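Local coordinates for protein spectinomycin phosphotransferase (Legionella pneumophila, PDB 3I1A) that is a protein-kinase-like enzyme that probably transfers phosphate from a nucleoside triphosphate such as ATP to the aminocyclitol spectinomycin, giving antibiotic resistance, at residues E144-V154 / Y279-A290. Numbering follows the deposited sequence.
Sequences EIYSPKWREIV and YYRHERIVEDIA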
loop_
_atom_site.group_PDB
_atom_site.type_symbol
_atom_site.label_atom_id
_atom_site.label_comp_id
_atom_site.label_asym_id
_atom_site.label_seq_id
_atom_site.Cartn_x
_atom_site.Cartn_y
_atom_site.Cartn_z
ATOM N N GLU A 144 -0.647 -8.515 12.918
ATOM C CA GLU A 144 -0.776 -7.239 13.614
ATOM C C GLU A 144 -0.372 -7.500 15.067
ATOM O O GLU A 144 -0.912 -8.409 15.713
ATOM C CB GLU A 144 -2.228 -6.752 13.603
ATOM C CG GLU A 144 -2.483 -5.454 14.366
ATOM C CD GLU A 144 -1.626 -4.320 13.831
ATOM O OE1 GLU A 144 -1.923 -3.885 12.700
ATOM O OE2 GLU A 144 -0.660 -3.900 14.523
ATOM N N ILE A 145 0.588 -6.728 15.568
ATOM C CA ILE A 145 0.998 -6.863 16.977
ATOM C C ILE A 145 0.925 -5.544 17.756
ATOM O O ILE A 145 1.407 -5.461 18.894
ATOM C CB ILE A 145 2.418 -7.471 17.124
ATOM C CG1 ILE A 145 3.466 -6.594 16.453
ATOM C CG2 ILE A 145 2.431 -8.873 16.526
ATOM C CD1 ILE A 145 4.893 -7.113 16.693
ATOM N N TYR A 146 0.308 -4.531 17.147
ATOM C CA TYR A 146 0.136 -3.216 17.753
ATOM C C TYR A 146 1.450 -2.629 18.240
ATOM O O TYR A 146 1.530 -2.045 19.321
ATOM C CB TYR A 146 -0.884 -3.323 18.888
ATOM C CG TYR A 146 -2.244 -3.753 18.368
ATOM C CD1 TYR A 146 -3.067 -2.846 17.717
ATOM C CD2 TYR A 146 -2.670 -5.082 18.450
ATOM C CE1 TYR A 146 -4.273 -3.240 17.149
ATOM C CE2 TYR A 146 -3.898 -5.486 17.880
ATOM C CZ TYR A 146 -4.684 -4.546 17.231
ATOM O OH TYR A 146 -5.894 -4.898 16.663
ATOM N N SER A 147 2.480 -2.789 17.418
ATOM C CA SER A 147 3.807 -2.308 17.750
ATOM C C SER A 147 3.834 -0.829 18.101
ATOM O O SER A 147 3.194 -0.010 17.451
ATOM C CB SER A 147 4.759 -2.566 16.579
ATOM O OG SER A 147 6.000 -1.931 16.810
ATOM N N PRO A 148 4.584 -0.474 19.153
ATOM C CA PRO A 148 4.714 0.907 19.605
ATOM C C PRO A 148 5.904 1.603 18.915
ATOM O O PRO A 148 6.175 2.770 19.185
ATOM C CB PRO A 148 4.938 0.740 21.102
ATOM C CG PRO A 148 5.871 -0.453 21.132
ATOM C CD PRO A 148 5.125 -1.404 20.168
ATOM N N LYS A 149 6.579 0.896 18.008
ATOM C CA LYS A 149 7.753 1.434 17.305
ATOM C C LYS A 149 7.629 2.876 16.832
ATOM O O LYS A 149 8.464 3.728 17.163
ATOM C CB LYS A 149 8.116 0.572 16.088
ATOM C CG LYS A 149 9.271 1.173 15.269
ATOM C CD LYS A 149 9.758 0.269 14.152
ATOM C CE LYS A 149 10.994 0.867 13.487
ATOM N NZ LYS A 149 11.678 -0.088 12.570
ATOM N N TRP A 150 6.589 3.142 16.053
ATOM C CA TRP A 150 6.362 4.471 15.499
ATOM C C TRP A 150 5.953 5.491 16.538
ATOM O O TRP A 150 6.363 6.653 16.476
ATOM C CB TRP A 150 5.309 4.382 14.397
ATOM C CG TRP A 150 5.637 3.287 13.461
ATOM C CD1 TRP A 150 5.019 2.070 13.360
ATOM C CD2 TRP A 150 6.707 3.277 12.510
ATOM N NE1 TRP A 150 5.638 1.302 12.395
ATOM C CE2 TRP A 150 6.678 2.020 11.860
ATOM C CE3 TRP A 150 7.687 4.210 12.143
ATOM C CZ2 TRP A 150 7.591 1.672 10.864
ATOM C CZ3 TRP A 150 8.596 3.863 11.150
ATOM C CH2 TRP A 150 8.541 2.605 10.522
ATOM N N ARG A 151 5.133 5.078 17.495
ATOM C CA ARG A 151 4.738 6.012 18.526
ATOM C C ARG A 151 5.983 6.467 19.284
ATOM O O ARG A 151 6.100 7.627 19.642
ATOM C CB ARG A 151 3.752 5.353 19.491
ATOM C CG ARG A 151 2.393 5.091 18.854
ATOM C CD ARG A 151 1.375 4.646 19.885
ATOM N NE ARG A 151 1.583 3.280 20.343
ATOM C CZ ARG A 151 1.245 2.193 19.659
ATOM N NH1 ARG A 151 0.685 2.306 18.457
ATOM N NH2 ARG A 151 1.426 0.988 20.198
ATOM N N GLU A 152 6.905 5.550 19.519
ATOM C CA GLU A 152 8.133 5.883 20.238
ATOM C C GLU A 152 8.977 6.859 19.434
ATOM O O GLU A 152 9.496 7.830 19.988
ATOM C CB GLU A 152 8.944 4.616 20.545
ATOM C CG GLU A 152 8.224 3.659 21.493
ATOM C CD GLU A 152 9.014 2.394 21.791
ATOM O OE1 GLU A 152 9.697 1.872 20.883
ATOM O OE2 GLU A 152 8.936 1.907 22.934
ATOM N N ILE A 153 9.101 6.614 18.134
ATOM C CA ILE A 153 9.890 7.505 17.283
ATOM C C ILE A 153 9.327 8.919 17.301
ATOM O O ILE A 153 10.081 9.890 17.394
ATOM C CB ILE A 153 9.935 6.995 15.834
ATOM C CG1 ILE A 153 10.836 5.765 15.757
ATOM C CG2 ILE A 153 10.482 8.080 14.902
ATOM C CD1 ILE A 153 10.664 4.970 14.475
ATOM N N VAL A 154 8.011 9.068 17.223
ATOM C CA VAL A 154 7.474 10.416 17.230
ATOM C C VAL A 154 7.744 11.071 18.591
ATOM O O VAL A 154 7.975 12.272 18.667
ATOM C CB VAL A 154 5.946 10.463 16.917
ATOM C CG1 VAL A 154 5.447 11.870 17.010
ATOM C CG2 VAL A 154 5.684 9.925 15.491
ATOM N N TYR A 279 -8.179 3.473 16.013
ATOM C CA TYR A 279 -6.775 3.177 16.291
ATOM C C TYR A 279 -5.949 3.220 14.995
ATOM O O TYR A 279 -4.879 3.837 14.939
ATOM C CB TYR A 279 -6.616 1.782 16.894
ATOM C CG TYR A 279 -5.172 1.320 16.889
ATOM C CD1 TYR A 279 -4.247 1.869 17.773
ATOM C CD2 TYR A 279 -4.713 0.398 15.939
ATOM C CE1 TYR A 279 -2.902 1.515 17.711
ATOM C CE2 TYR A 279 -3.364 0.040 15.862
ATOM C CZ TYR A 279 -2.468 0.606 16.758
ATOM O OH TYR A 279 -1.156 0.244 16.694
ATOM N N TYR A 280 -6.425 2.536 13.956
ATOM C CA TYR A 280 -5.669 2.521 12.710
ATOM C C TYR A 280 -5.538 3.881 12.049
ATOM O O TYR A 280 -4.475 4.205 11.542
ATOM C CB TYR A 280 -6.272 1.522 11.717
ATOM C CG TYR A 280 -5.813 0.104 11.967
ATOM C CD1 TYR A 280 -4.458 -0.222 11.911
ATOM C CD2 TYR A 280 -6.729 -0.914 12.250
ATOM C CE1 TYR A 280 -4.024 -1.521 12.127
ATOM C CE2 TYR A 280 -6.309 -2.208 12.460
ATOM C CZ TYR A 280 -4.955 -2.516 12.396
ATOM O OH TYR A 280 -4.506 -3.814 12.550
ATOM N N ARG A 281 -6.601 4.680 12.053
ATOM C CA ARG A 281 -6.531 6.005 11.427
ATOM C C ARG A 281 -5.540 6.896 12.156
ATOM O O ARG A 281 -4.826 7.665 11.514
ATOM C CB ARG A 281 -7.895 6.672 11.399
ATOM C CG ARG A 281 -8.845 5.969 10.467
ATOM C CD ARG A 281 -10.174 6.692 10.411
ATOM N NE ARG A 281 -10.987 6.144 9.332
ATOM C CZ ARG A 281 -12.279 6.398 9.167
ATOM N NH1 ARG A 281 -12.924 7.193 10.013
ATOM N NH2 ARG A 281 -12.930 5.845 8.147
ATOM N N HIS A 282 -5.483 6.808 13.484
ATOM C CA HIS A 282 -4.507 7.617 14.214
ATOM C C HIS A 282 -3.105 7.043 14.034
ATOM O O HIS A 282 -2.159 7.779 13.762
ATOM C CB HIS A 282 -4.848 7.681 15.726
ATOM C CG HIS A 282 -6.034 8.550 16.053
ATOM N ND1 HIS A 282 -7.334 8.172 15.799
ATOM C CD2 HIS A 282 -6.103 9.796 16.579
ATOM C CE1 HIS A 282 -8.154 9.145 16.154
ATOM N NE2 HIS A 282 -7.433 10.144 16.630
ATOM N N GLU A 283 -2.965 5.727 14.165
ATOM C CA GLU A 283 -1.659 5.085 14.045
ATOM C C GLU A 283 -1.022 5.209 12.664
ATOM O O GLU A 283 0.193 5.349 12.545
ATOM C CB GLU A 283 -1.772 3.604 14.438
ATOM C CG GLU A 283 -0.514 2.770 14.227
ATOM C CD GLU A 283 0.695 3.191 15.059
ATOM O OE1 GLU A 283 0.536 3.873 16.097
ATOM O OE2 GLU A 283 1.817 2.811 14.672
ATOM N N ARG A 284 -1.823 5.148 11.601
ATOM C CA ARG A 284 -1.220 5.290 10.280
ATOM C C ARG A 284 -0.611 6.691 10.143
ATOM O O ARG A 284 0.435 6.846 9.514
ATOM C CB ARG A 284 -2.250 5.085 9.176
ATOM C CG ARG A 284 -1.601 4.921 7.800
ATOM C CD ARG A 284 -2.669 4.656 6.724
ATOM N NE ARG A 284 -2.045 4.463 5.417
ATOM C CZ ARG A 284 -1.715 5.454 4.592
ATOM N NH1 ARG A 284 -1.963 6.724 4.931
ATOM N NH2 ARG A 284 -1.110 5.173 3.438
ATOM N N ILE A 285 -1.256 7.701 10.732
ATOM C CA ILE A 285 -0.712 9.072 10.655
ATOM C C ILE A 285 0.572 9.150 11.489
ATOM O O ILE A 285 1.562 9.774 11.085
ATOM C CB ILE A 285 -1.750 10.117 11.125
ATOM C CG1 ILE A 285 -2.979 10.036 10.219
ATOM C CG2 ILE A 285 -1.168 11.528 11.070
ATOM C CD1 ILE A 285 -4.183 10.823 10.694
ATOM N N VAL A 286 0.565 8.508 12.653
ATOM C CA VAL A 286 1.757 8.471 13.492
ATOM C C VAL A 286 2.934 7.877 12.729
ATOM O O VAL A 286 4.062 8.388 12.820
ATOM C CB VAL A 286 1.505 7.652 14.775
ATOM C CG1 VAL A 286 2.828 7.393 15.504
ATOM C CG2 VAL A 286 0.530 8.390 15.667
ATOM N N GLU A 287 2.667 6.804 11.981
ATOM C CA GLU A 287 3.672 6.117 11.168
ATOM C C GLU A 287 4.276 7.086 10.141
ATOM O O GLU A 287 5.489 7.131 9.955
ATOM C CB GLU A 287 3.034 4.901 10.457
ATOM C CG GLU A 287 3.171 3.584 11.224
ATOM C CD GLU A 287 2.103 2.541 10.887
ATOM O OE1 GLU A 287 1.797 2.362 9.689
ATOM O OE2 GLU A 287 1.587 1.897 11.830
ATOM N N ASP A 288 3.419 7.852 9.478
ATOM C CA ASP A 288 3.863 8.837 8.481
ATOM C C ASP A 288 4.589 10.026 9.149
ATOM O O ASP A 288 5.531 10.573 8.580
ATOM C CB ASP A 288 2.680 9.390 7.672
ATOM C CG ASP A 288 2.256 8.465 6.527
ATOM O OD1 ASP A 288 3.020 7.559 6.175
ATOM O OD2 ASP A 288 1.157 8.679 5.979
ATOM N N ILE A 289 4.165 10.438 10.341
ATOM C CA ILE A 289 4.845 11.570 10.979
ATOM C C ILE A 289 6.265 11.108 11.292
ATOM O O ILE A 289 7.235 11.869 11.185
ATOM C CB ILE A 289 4.104 12.024 12.296
ATOM C CG1 ILE A 289 2.813 12.761 11.932
ATOM C CG2 ILE A 289 4.988 12.965 13.117
ATOM C CD1 ILE A 289 1.896 13.059 13.105
ATOM N N ALA A 290 6.398 9.847 11.693
ATOM C CA ALA A 290 7.702 9.313 12.030
ATOM C C ALA A 290 8.622 9.256 10.815
ATOM O O ALA A 290 9.780 9.659 10.882
ATOM C CB ALA A 290 7.553 7.909 12.659
HETATM O O HOH W 1 -0.303 -1.082 14.541
HETATM O O HOH W 2 3.682 2.663 16.658
HETATM O O HOH W 3 2.161 -0.019 14.822
#
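Arg-151 and Glu-283 form a salt bridge, NH1 to OE1 at 2.8 Å, in which the guanidinium nitrogen meets the oxygen from well above the carboxylate plane. The same NH1 makes a longer bond to Tyr-279 OH, and NH2 returns to Tyr-146 O; a turn at chi3 (-74°) brings the guanidinium between the loop before its helix and helix 279-290. Tyr-146 turns its CD1-CE1 edge toward the face of Tyr-279 in an offset edge-to-face pair, planes 61° apart. Beside it, Tyr-280 OH donates to Glu-144 OE1 over 2.6 Å, while OE2 of that carboxylate accepts from Tyr-146 N. Further along, CB of Ala-290 meets both Trp-150 CE3 and Ile-153 CG2. Val-154 CG2 packs on Val-286 and Ile-289. Two waters link Ser-147 O to Glu-283 OE2; one also accepts from Arg-151 N. From the second shell, Ser-192 bonds Glu-283 OE1 and Glu-193 pairs with Arg-151 NE. This is buried packing in the helical part of a kinase-like phosphotransferase, away from the nucleotide and magnesium sites. Residues 149-154 and 279-290 cross at 52°, with helix 182-198 packed against both and strand 235-237 bordering the Glu-144 and Tyr-280 end.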